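Local coordinates for protein aldo-keto reductase AKR2E4 (Bombyx mori, PDB 3WCZ) that reduces 3-dehydroecdysone and a few other carbonyl compounds with NADPH as an aldo-keto reductase and may help to regulate molting in the silkworm, at residues G242-R247 with F273-T278; Q97-L102 with Q144-L149; Q39-A44 with Q66-A71; N187-L192 with N291-D296. All blocks are in the same frame, centred on the assembly; numbering follows the deposited sequence.

Overall arrangement
In this aldo-keto reductase, contacts 2 and 3 join outer helices of the eight-stranded parallel barrel, and contacts 1 and 4 fasten C-terminal loops to it. From the N terminus, contact 3 closes first, joining helix 35-46 to helix 61-73, with strand 51-53 in the chain between them. Contact 2 comes next, in series with it, and sets helix 95-109 against helix 136-148. Contact 4 then opens the longest loop, from 187-192 after strand 178-182 to the C-terminal 291-296. Nested within that loop lies contact 1, which ties helix 241-251 to the loop ahead of helix 279-286. None of the four touches another; contacts 1 and 2 have centres 37 Å apart, on opposite sides of the chain's centre.

Contact 1: residues G242-R247 with F273-T278; sequences GQILLR and FDFQLT
The Phe275 ring carries the aliphatic base of Arg247 on one face, while the backbone oxygen of Gln243 lies at its edge, in plane. CG of Arg247 stands 3.9 Å from the centroid of the Phe275 ring, a CH-pi contact shifted toward the rim, and CB of Arg247 comes within 3.4 Å of CZ of Phe275. Farther out, the carbonyl O of Phe275 lies above one guanidinium face, 3.3 Å from NH1 of Arg247, with the angle too poor for a hydrogen bond. CB of Gln276 also lies over a face of that group, 3.5 Å from NH2 of Arg247. The side chains of Arg247 and Phe275 run alongside one another in opposite senses, with the guanidinium plane 55° from that of the Phe275 ring.

In Arg247, chi1 (-179°) places CG over the Phe275 face, and the chain then bends twice before the guanidinium reaches the Phe275 carbonyl O. Beside it, CD1 of Ile244 reaches CE2 of Phe275 at 3.8 Å, and CG of Leu277 lies 4.2 Å from CG of Arg247. The polar ends are answered from outside the two segments: NH1 of Arg247 bonds to the carbonyl of Leu272, and Gln243 bonds to Ser240 and to the backbone of Gln268, an NADP(+)-binding residue.

The chemistry therefore divides along one side chain, with methylenes spent on an aromatic face and the cation paired with a carboxylate. Asp251, one turn on in the same helix, forms a salt bridge to NH2 of Arg247 through OD1 and takes the Leu277 N-H through OD2, so one carboxylate joins helix and loop.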
# COMPACT_ATOMS: atom_id res chain seq x y z
N GLY A 242 -8.91 -2.07 -15.67
CA GLY A 242 -8.45 -2.03 -14.29
C GLY A 242 -7.80 -3.34 -13.91
O GLY A 242 -6.77 -3.38 -13.22
N GLN A 243 -8.40 -4.47 -14.29
CA GLN A 243 -7.84 -5.76 -13.96
C GLN A 243 -6.50 -5.99 -14.66
O GLN A 243 -5.61 -6.63 -14.10
CB GLN A 243 -8.84 -6.88 -14.25
CG GLN A 243 -10.04 -6.83 -13.34
CD GLN A 243 -11.20 -7.70 -13.78
OE1 GLN A 243 -11.53 -7.78 -14.98
NE2 GLN A 243 -11.81 -8.39 -12.84
N ILE A 244 -6.37 -5.51 -15.90
CA ILE A 244 -5.09 -5.59 -16.59
C ILE A 244 -4.00 -4.83 -15.82
O ILE A 244 -2.89 -5.34 -15.64
CB ILE A 244 -5.21 -5.03 -18.05
CG1 ILE A 244 -6.19 -5.84 -18.90
CG2 ILE A 244 -3.84 -4.97 -18.72
CD1 ILE A 244 -5.86 -7.30 -19.02
N LEU A 245 -4.33 -3.63 -15.39
CA LEU A 245 -3.36 -2.81 -14.66
C LEU A 245 -2.92 -3.45 -13.35
O LEU A 245 -1.74 -3.41 -13.01
CB LEU A 245 -3.95 -1.44 -14.37
CG LEU A 245 -4.21 -0.58 -15.62
CD1 LEU A 245 -4.98 0.67 -15.27
CD2 LEU A 245 -2.90 -0.18 -16.31
N LEU A 246 -3.87 -4.07 -12.65
CA LEU A 246 -3.54 -4.73 -11.40
C LEU A 246 -2.76 -6.04 -11.66
O LEU A 246 -1.79 -6.35 -10.93
CB LEU A 246 -4.80 -4.99 -10.59
CG LEU A 246 -5.55 -3.74 -10.18
CD1 LEU A 246 -6.86 -4.09 -9.52
CD2 LEU A 246 -4.73 -2.87 -9.23
N ARG A 247 -3.14 -6.80 -12.69
CA ARG A 247 -2.43 -8.04 -12.99
C ARG A 247 -1.00 -7.73 -13.42
O ARG A 247 -0.07 -8.50 -13.09
CB ARG A 247 -3.17 -8.83 -14.08
CG ARG A 247 -2.48 -10.17 -14.43
CD ARG A 247 -2.56 -11.22 -13.33
NE ARG A 247 -1.35 -12.03 -13.34
CZ ARG A 247 -1.15 -13.09 -12.55
NH1 ARG A 247 -2.09 -13.52 -11.74
NH2 ARG A 247 0.01 -13.74 -12.60
N PHE A 273 -6.64 -13.88 -10.81
CA PHE A 273 -5.87 -15.12 -10.67
C PHE A 273 -6.32 -16.23 -11.60
O PHE A 273 -5.91 -17.37 -11.44
CB PHE A 273 -5.82 -15.51 -9.19
CG PHE A 273 -5.28 -14.40 -8.36
CD1 PHE A 273 -3.93 -14.10 -8.40
CD2 PHE A 273 -6.13 -13.56 -7.64
CE1 PHE A 273 -3.44 -13.02 -7.74
CE2 PHE A 273 -5.61 -12.46 -6.96
CZ PHE A 273 -4.27 -12.21 -7.01
N ASP A 274 -7.06 -15.85 -12.63
CA ASP A 274 -7.45 -16.78 -13.68
C ASP A 274 -6.82 -16.39 -15.03
O ASP A 274 -7.21 -16.94 -16.07
CB ASP A 274 -8.99 -16.86 -13.75
CG ASP A 274 -9.65 -15.56 -14.12
OD1 ASP A 274 -9.01 -14.50 -14.03
OD2 ASP A 274 -10.87 -15.58 -14.47
N PHE A 275 -5.83 -15.51 -15.01
CA PHE A 275 -5.08 -15.13 -16.20
C PHE A 275 -3.77 -14.55 -15.78
O PHE A 275 -3.57 -14.25 -14.60
CB PHE A 275 -5.86 -14.13 -17.09
CG PHE A 275 -5.80 -12.69 -16.63
CD1 PHE A 275 -6.44 -12.28 -15.46
CD2 PHE A 275 -5.13 -11.74 -17.38
CE1 PHE A 275 -6.41 -10.94 -15.07
CE2 PHE A 275 -5.13 -10.43 -17.02
CZ PHE A 275 -5.76 -10.03 -15.86
N GLN A 276 -2.89 -14.33 -16.73
CA GLN A 276 -1.64 -13.64 -16.49
C GLN A 276 -1.17 -12.99 -17.76
O GLN A 276 -1.56 -13.38 -18.87
CB GLN A 276 -0.54 -14.59 -16.00
CG GLN A 276 -0.03 -15.53 -17.11
CD GLN A 276 0.60 -16.77 -16.56
OE1 GLN A 276 -0.08 -17.77 -16.34
NE2 GLN A 276 1.90 -16.71 -16.30
N LEU A 277 -0.38 -11.94 -17.63
CA LEU A 277 0.21 -11.28 -18.78
C LEU A 277 1.48 -11.97 -19.24
O LEU A 277 2.19 -12.61 -18.46
CB LEU A 277 0.52 -9.83 -18.45
CG LEU A 277 -0.65 -8.97 -17.99
CD1 LEU A 277 -0.26 -7.52 -17.86
CD2 LEU A 277 -1.83 -9.06 -18.92
N THR A 278 1.80 -11.83 -20.52
CA THR A 278 3.04 -12.40 -21.02
C THR A 278 4.19 -11.45 -20.75
O THR A 278 3.99 -10.26 -20.43
CB THR A 278 2.99 -12.61 -22.51
OG1 THR A 278 2.87 -11.34 -23.14
CG2 THR A 278 1.83 -13.48 -22.92

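Contact 2: residues Q97-L102 with Q144-L149; sequences QVVPAL and QDARQL
Val99 and Ala146 mark the nearest backbone approach, their CA atoms 5.6 Å apart, where the axes of the two short helical segments pass at 9.2 Å with an angle of 54° between their directions. One methyl of Val99 does most of the touching. CG2 of Val99 touches Ala146 at its backbone N (3.9 Å) and CB (4.1 Å), and Leu149 at CD1 (3.9 Å). The Val99 and Leu149 side chains cross at about a right angle, and CG1 of Val99 also touches that leucine methyl. A turn farther along helix 95-109, CD2 of Leu102 approaches CB of Ala146 at 3.8 Å, giving the small alanine methyl a second neighbour.

Both helices belong to the outer layer of the TIM barrel. Inward, Leu102 rests on Ile114 and Tyr117 of strand 114-119 and on Ala152 of strand 152-158, continuing the apolar contact toward the sheet. No hydrogen bond or salt bridge spans the two segments; the contact rests on dispersion between methyl groups, and between methyl and backbone. It is partly buried, with an exposed outer margin at Leu149, and no directional bond fixes how the two helices meet.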
# COMPACT_ATOMS: atom_id res chain seq x y z
N GLN A 97 8.21 7.37 20.48
CA GLN A 97 6.87 7.69 19.98
C GLN A 97 6.24 6.55 19.20
O GLN A 97 5.03 6.54 19.00
CB GLN A 97 6.92 8.91 19.07
CG GLN A 97 7.29 10.17 19.78
CD GLN A 97 7.34 11.31 18.77
OE1 GLN A 97 8.24 11.37 17.91
NE2 GLN A 97 6.36 12.22 18.84
N VAL A 98 7.04 5.59 18.76
CA VAL A 98 6.56 4.59 17.81
C VAL A 98 5.53 3.66 18.46
O VAL A 98 4.41 3.48 17.91
CB VAL A 98 7.74 3.81 17.18
CG1 VAL A 98 7.26 2.70 16.24
CG2 VAL A 98 8.67 4.76 16.43
N VAL A 99 5.84 3.07 19.60
CA VAL A 99 4.91 2.17 20.24
C VAL A 99 3.60 2.89 20.62
O VAL A 99 2.53 2.36 20.33
CB VAL A 99 5.58 1.38 21.42
CG1 VAL A 99 4.55 0.66 22.27
CG2 VAL A 99 6.59 0.38 20.85
N PRO A 100 3.68 4.07 21.27
CA PRO A 100 2.42 4.76 21.57
C PRO A 100 1.61 5.12 20.32
O PRO A 100 0.38 5.08 20.37
CB PRO A 100 2.90 6.01 22.33
CG PRO A 100 4.16 5.57 23.00
CD PRO A 100 4.82 4.66 21.99
N ALA A 101 2.27 5.49 19.23
CA ALA A 101 1.53 5.80 18.01
C ALA A 101 0.80 4.56 17.50
O ALA A 101 -0.34 4.63 17.03
CB ALA A 101 2.44 6.36 16.94
N LEU A 102 1.47 3.42 17.58
CA LEU A 102 0.83 2.16 17.17
C LEU A 102 -0.34 1.82 18.09
O LEU A 102 -1.41 1.40 17.62
CB LEU A 102 1.84 1.03 17.14
CG LEU A 102 1.28 -0.38 16.86
CD1 LEU A 102 0.51 -0.43 15.56
CD2 LEU A 102 2.40 -1.37 16.79
N GLN A 144 11.24 -2.02 15.65
CA GLN A 144 11.75 -3.29 16.16
C GLN A 144 11.17 -3.57 17.54
O GLN A 144 10.78 -4.69 17.83
CB GLN A 144 13.29 -3.30 16.17
CG GLN A 144 13.87 -3.35 14.76
CD GLN A 144 15.36 -3.17 14.66
OE1 GLN A 144 15.98 -3.70 13.71
NE2 GLN A 144 15.96 -2.50 15.63
N ASP A 145 11.06 -2.53 18.36
CA ASP A 145 10.44 -2.67 19.68
C ASP A 145 8.95 -3.08 19.58
O ASP A 145 8.50 -3.96 20.32
CB ASP A 145 10.53 -1.36 20.47
CG ASP A 145 11.96 -0.96 20.83
OD1 ASP A 145 12.87 -1.79 20.80
OD2 ASP A 145 12.12 0.25 21.15
N ALA A 146 8.20 -2.44 18.69
CA ALA A 146 6.79 -2.79 18.52
C ALA A 146 6.63 -4.25 18.11
O ALA A 146 5.69 -4.90 18.57
CB ALA A 146 6.14 -1.91 17.50
N ARG A 147 7.52 -4.74 17.26
CA ARG A 147 7.49 -6.14 16.86
C ARG A 147 7.82 -7.05 18.06
O ARG A 147 7.13 -8.05 18.29
CB ARG A 147 8.49 -6.37 15.73
CG ARG A 147 8.51 -7.77 15.14
CD ARG A 147 9.85 -7.90 14.37
NE ARG A 147 10.44 -9.24 14.32
CZ ARG A 147 9.92 -10.20 13.57
NH1 ARG A 147 8.79 -9.97 12.89
NH2 ARG A 147 10.48 -11.40 13.52
N GLN A 148 8.84 -6.70 18.84
CA GLN A 148 9.24 -7.57 19.94
C GLN A 148 8.18 -7.63 21.00
O GLN A 148 8.01 -8.66 21.66
CB GLN A 148 10.58 -7.15 20.54
CG GLN A 148 11.78 -7.30 19.65
CD GLN A 148 12.09 -8.75 19.19
OE1 GLN A 148 11.48 -9.75 19.63
NE2 GLN A 148 12.98 -8.84 18.22
N LEU A 149 7.45 -6.53 21.20
CA LEU A 149 6.31 -6.51 22.09
C LEU A 149 5.08 -7.26 21.62
O LEU A 149 4.12 -7.43 22.39
CB LEU A 149 5.91 -5.08 22.38
CG LEU A 149 6.93 -4.23 23.12
CD1 LEU A 149 6.43 -2.77 23.12
CD2 LEU A 149 7.20 -4.71 24.54

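Contact 3: residues Q39-A44 with Q66-A71; sequences QAVYWA and QGIAEA
Tyr42 approaches the backbone of helix 61-73 with one edge of its ring. From CB, CG is set anti to the backbone N (chi1 -172°), and the ring that CG carries faces Glu70 and Ala71 with its CD1/CE1 edge. Beyond CG, CD1 of Tyr42 lies 3.8 Å from CB of Glu70 and 3.7 Å from the backbone N of Ala71. One atom farther, CE1 of Tyr42 meets the carbonyl carbon of Glu70 at 3.7 Å, near the plane of the ring. At the tip, OH is hydrogen-bonded to the side chain of Asn74, just past the end of helix 61-73. The Tyr42 and Glu70 side chains cross at about a right angle, and the carboxylate of Glu70 pairs with Arg38 in a salt bridge back to helix 35-46.

Val41 makes the neighbouring contact through CG1, which is 3.8 Å from the backbone N of Ile68 and 4.1 Å from CG1 of Ile68. The helices come close at Gly67: its CA is 4.9 Å from that of Tyr42, and a CB there would collide with CB of Val41. The axes of the two short segments pass at 7.8 Å with a crossing angle of -38°.

These are two consecutive outer helices of the TIM barrel, joined through strand 51-53. Val41 also rests on Leu21 of strand 21-22 and lies near Thr23, which binds NADP(+), while Ala40 and Ala44 pack on Ile266 of helix 263-270, so helix 35-46 is held between helices 61-73 and 263-270.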
# COMPACT_ATOMS: atom_id res chain seq x y z
N GLN A 39 -18.00 0.81 4.76
CA GLN A 39 -18.73 -0.05 3.84
C GLN A 39 -17.80 -0.75 2.86
O GLN A 39 -18.00 -1.93 2.56
CB GLN A 39 -19.78 0.79 3.10
CG GLN A 39 -20.73 -0.03 2.22
CD GLN A 39 -21.55 -1.00 3.05
OE1 GLN A 39 -22.28 -0.58 3.96
NE2 GLN A 39 -21.41 -2.30 2.80
N ALA A 40 -16.79 -0.04 2.36
CA ALA A 40 -15.85 -0.63 1.41
C ALA A 40 -15.07 -1.78 2.04
O ALA A 40 -14.85 -2.81 1.42
CB ALA A 40 -14.89 0.42 0.92
N VAL A 41 -14.61 -1.58 3.28
CA VAL A 41 -13.90 -2.64 4.00
C VAL A 41 -14.78 -3.87 4.15
O VAL A 41 -14.34 -5.01 3.90
CB VAL A 41 -13.39 -2.13 5.36
CG1 VAL A 41 -12.95 -3.28 6.27
CG2 VAL A 41 -12.24 -1.18 5.12
N TYR A 42 -16.02 -3.66 4.55
CA TYR A 42 -16.96 -4.77 4.66
C TYR A 42 -17.17 -5.49 3.33
O TYR A 42 -17.07 -6.70 3.24
CB TYR A 42 -18.29 -4.28 5.22
CG TYR A 42 -19.22 -5.42 5.54
CD1 TYR A 42 -19.21 -6.01 6.80
CD2 TYR A 42 -20.07 -5.96 4.57
CE1 TYR A 42 -20.03 -7.08 7.10
CE2 TYR A 42 -20.89 -7.02 4.86
CZ TYR A 42 -20.87 -7.57 6.13
OH TYR A 42 -21.69 -8.63 6.45
N TRP A 43 -17.46 -4.73 2.28
CA TRP A 43 -17.67 -5.32 0.98
C TRP A 43 -16.43 -6.09 0.48
O TRP A 43 -16.54 -7.14 -0.16
CB TRP A 43 -18.02 -4.24 -0.04
CG TRP A 43 -19.45 -3.84 -0.06
CD1 TRP A 43 -20.52 -4.58 0.34
CD2 TRP A 43 -19.97 -2.60 -0.57
NE1 TRP A 43 -21.69 -3.89 0.09
CE2 TRP A 43 -21.38 -2.67 -0.45
CE3 TRP A 43 -19.40 -1.44 -1.09
CZ2 TRP A 43 -22.22 -1.62 -0.84
CZ3 TRP A 43 -20.24 -0.40 -1.49
CH2 TRP A 43 -21.63 -0.50 -1.36
N ALA A 44 -15.25 -5.53 0.73
CA ALA A 44 -14.01 -6.17 0.31
C ALA A 44 -13.87 -7.52 0.99
O ALA A 44 -13.61 -8.53 0.34
CB ALA A 44 -12.82 -5.29 0.60
N GLN A 66 -14.50 -0.22 12.15
CA GLN A 66 -15.94 -0.49 12.11
C GLN A 66 -16.25 -1.59 11.09
O GLN A 66 -17.04 -2.49 11.38
CB GLN A 66 -16.75 0.79 11.80
CG GLN A 66 -16.75 1.80 12.93
CD GLN A 66 -17.28 3.16 12.46
OE1 GLN A 66 -17.30 3.48 11.27
NE2 GLN A 66 -17.71 3.98 13.42
N GLY A 67 -15.66 -1.50 9.90
CA GLY A 67 -15.89 -2.48 8.86
C GLY A 67 -15.38 -3.85 9.23
O GLY A 67 -16.07 -4.85 9.03
N ILE A 68 -14.19 -3.91 9.82
CA ILE A 68 -13.61 -5.16 10.30
C ILE A 68 -14.51 -5.77 11.37
O ILE A 68 -14.80 -6.96 11.35
CB ILE A 68 -12.21 -4.96 10.85
CG1 ILE A 68 -11.25 -4.65 9.70
CG2 ILE A 68 -11.76 -6.16 11.67
CD1 ILE A 68 -9.89 -4.21 10.13
N ALA A 69 -14.95 -4.93 12.31
CA ALA A 69 -15.76 -5.44 13.41
C ALA A 69 -17.07 -6.02 12.89
O ALA A 69 -17.54 -7.06 13.36
CB ALA A 69 -16.02 -4.35 14.43
N GLU A 70 -17.67 -5.35 11.91
CA GLU A 70 -18.91 -5.85 11.32
C GLU A 70 -18.69 -7.16 10.56
O GLU A 70 -19.50 -8.09 10.65
CB GLU A 70 -19.54 -4.80 10.39
CG GLU A 70 -20.15 -3.64 11.14
CD GLU A 70 -20.53 -2.45 10.27
OE1 GLU A 70 -20.10 -2.38 9.10
OE2 GLU A 70 -21.23 -1.56 10.81
N ALA A 71 -17.57 -7.27 9.84
CA ALA A 71 -17.27 -8.50 9.12
C ALA A 71 -17.08 -9.67 10.09
O ALA A 71 -17.50 -10.79 9.82
CB ALA A 71 -16.04 -8.31 8.25

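Contact 4: residues N187-L192 with N291-D296; sequences NTQEPL and NHRVID. With EDO (1,2-ethanediol), chain F; EDO (1,2-ethanediol), chain E.
Asn187 carries its CG toward 291-296 by chi1 (-167°), and chi2 (75°) turns OD1 of Asn187 so that it lies 3.5 Å from CG of Arg293, a carbon placed by the arginine's own chi1 (-60°). OD1 of Asn187 also lies 3.4 Å from the carbonyl carbon C of Asn291. CB of Asn187 is 3.5 Å from the backbone O of His292. ND2 of Asn187 lies over one face of the Arg293 guanidinium and is hydrogen-bonded to the carbonyl of Glu182.

In the TIM barrel, 187-192 follows strand 178-182 and leads into helix 190-198, whereas 291-296 belongs to the C-terminal loop after helix 279-286; Ile295 of this loop touches the bound NADP. The carboxylate of Glu182 takes the backbone N-H groups of Val294 and Ile295.

No direct hydrogen bond crosses the contact. Instead NH2 (3.0 Å) and NH1 (3.1 Å) of Arg293 both donate to O1 of a 1,2-ethanediol, probably from the crystallisation liquor; O1 lies at the guanidinium edge, in its plane, gripped by a fork. The same O1 donates a hydrogen bond to OE1 of Gln189 (2.6 Å). Elsewhere a water accepts from the backbone N-H of Gln189 and donates to OD1 of Asn291, which is also bonded to Asn289.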
# COMPACT_ATOMS: atom_id res chain seq x y z
N ASN A 187 4.85 5.34 -13.69
CA ASN A 187 5.86 5.45 -12.62
C ASN A 187 6.21 4.03 -12.20
O ASN A 187 5.73 3.52 -11.18
CB ASN A 187 5.35 6.28 -11.44
CG ASN A 187 6.46 6.69 -10.48
OD1 ASN A 187 7.24 7.58 -10.78
ND2 ASN A 187 6.53 6.06 -9.31
N THR A 188 7.02 3.37 -13.01
CA THR A 188 7.17 1.93 -12.91
C THR A 188 8.22 1.47 -11.88
O THR A 188 8.25 0.29 -11.49
CB THR A 188 7.51 1.33 -14.27
OG1 THR A 188 8.71 1.93 -14.75
CG2 THR A 188 6.39 1.54 -15.26
N GLN A 189 9.10 2.38 -11.47
CA GLN A 189 10.12 2.13 -10.45
C GLN A 189 10.85 0.81 -10.65
O GLN A 189 11.05 0.04 -9.69
CB GLN A 189 9.55 2.22 -9.02
CG GLN A 189 8.81 3.52 -8.76
CD GLN A 189 9.02 4.08 -7.38
OE1 GLN A 189 10.17 4.23 -6.93
NE2 GLN A 189 7.96 4.46 -6.73
N GLU A 190 11.32 0.54 -11.86
CA GLU A 190 11.91 -0.76 -12.13
C GLU A 190 13.19 -1.02 -11.32
O GLU A 190 13.33 -2.08 -10.71
CB GLU A 190 12.07 -0.99 -13.63
CG GLU A 190 10.68 -1.13 -14.30
CD GLU A 190 10.67 -0.82 -15.80
OE1 GLU A 190 11.40 -1.50 -16.51
OE2 GLU A 190 9.95 0.10 -16.27
N PRO A 191 14.13 -0.07 -11.30
CA PRO A 191 15.34 -0.34 -10.52
C PRO A 191 15.07 -0.50 -9.02
O PRO A 191 15.66 -1.36 -8.41
CB PRO A 191 16.24 0.85 -10.85
CG PRO A 191 15.78 1.29 -12.23
CD PRO A 191 14.30 1.08 -12.20
N LEU A 192 14.18 0.31 -8.45
CA LEU A 192 13.95 0.22 -7.01
C LEU A 192 13.25 -1.09 -6.67
O LEU A 192 13.59 -1.72 -5.68
CB LEU A 192 13.14 1.41 -6.50
CG LEU A 192 12.86 1.41 -4.99
CD1 LEU A 192 14.12 1.25 -4.16
CD2 LEU A 192 12.11 2.67 -4.57
N ASN A 291 8.33 8.18 -15.10
CA ASN A 291 8.75 8.57 -13.74
C ASN A 291 7.94 9.76 -13.27
O ASN A 291 8.47 10.71 -12.65
CB ASN A 291 10.25 8.87 -13.69
CG ASN A 291 11.07 7.72 -14.24
OD1 ASN A 291 10.98 6.58 -13.80
ND2 ASN A 291 11.88 8.02 -15.25
N HIS A 292 6.65 9.72 -13.52
CA HIS A 292 5.75 10.80 -13.17
C HIS A 292 4.86 10.29 -12.06
O HIS A 292 4.02 9.42 -12.28
CB HIS A 292 4.94 11.19 -14.41
CG HIS A 292 4.01 12.35 -14.22
ND1 HIS A 292 3.58 13.12 -15.29
CD2 HIS A 292 3.42 12.88 -13.12
CE1 HIS A 292 2.78 14.07 -14.85
NE2 HIS A 292 2.67 13.95 -13.54
N ARG A 293 5.03 10.85 -10.87
CA ARG A 293 4.34 10.39 -9.69
C ARG A 293 2.95 10.96 -9.56
O ARG A 293 2.74 12.17 -9.71
CB ARG A 293 5.14 10.70 -8.43
CG ARG A 293 6.51 10.06 -8.39
CD ARG A 293 7.35 10.67 -7.26
NE ARG A 293 8.70 10.14 -7.22
CZ ARG A 293 9.05 9.00 -6.64
NH1 ARG A 293 8.16 8.25 -6.03
NH2 ARG A 293 10.32 8.62 -6.69
N VAL A 294 1.99 10.10 -9.29
CA VAL A 294 0.67 10.50 -8.81
C VAL A 294 0.78 11.24 -7.48
O VAL A 294 0.11 12.24 -7.26
CB VAL A 294 -0.26 9.28 -8.64
CG1 VAL A 294 -1.56 9.65 -7.94
CG2 VAL A 294 -0.57 8.66 -9.99
N ILE A 295 1.62 10.73 -6.59
CA ILE A 295 1.77 11.31 -5.24
C ILE A 295 2.99 12.22 -5.23
O ILE A 295 4.13 11.78 -5.27
CB ILE A 295 1.84 10.20 -4.14
CG1 ILE A 295 0.57 9.33 -4.17
CG2 ILE A 295 2.08 10.80 -2.76
CD1 ILE A 295 -0.74 10.06 -3.89
N ASP A 296 2.70 13.51 -5.23
CA ASP A 296 3.70 14.56 -5.31
C ASP A 296 3.92 15.14 -3.91
O ASP A 296 3.03 15.74 -3.32
CB ASP A 296 3.18 15.61 -6.31
CG ASP A 296 4.07 16.83 -6.43
OD1 ASP A 296 5.16 16.86 -5.86
OD2 ASP A 296 3.65 17.78 -7.12
C1 EDO F . 10.73 5.66 -3.84
O1 EDO F . 10.21 6.12 -5.10
C2 EDO F . 10.49 6.71 -2.79
O2 EDO F . 9.12 7.11 -2.77
C1 EDO E . 14.02 4.82 -15.22
O1 EDO E . 13.39 5.47 -16.36
C2 EDO E . 14.34 3.35 -15.49
O2 EDO E . 13.13 2.60 -15.72
O HOH W 1 6.88 5.99 -4.12
O HOH W 2 9.40 5.22 -11.88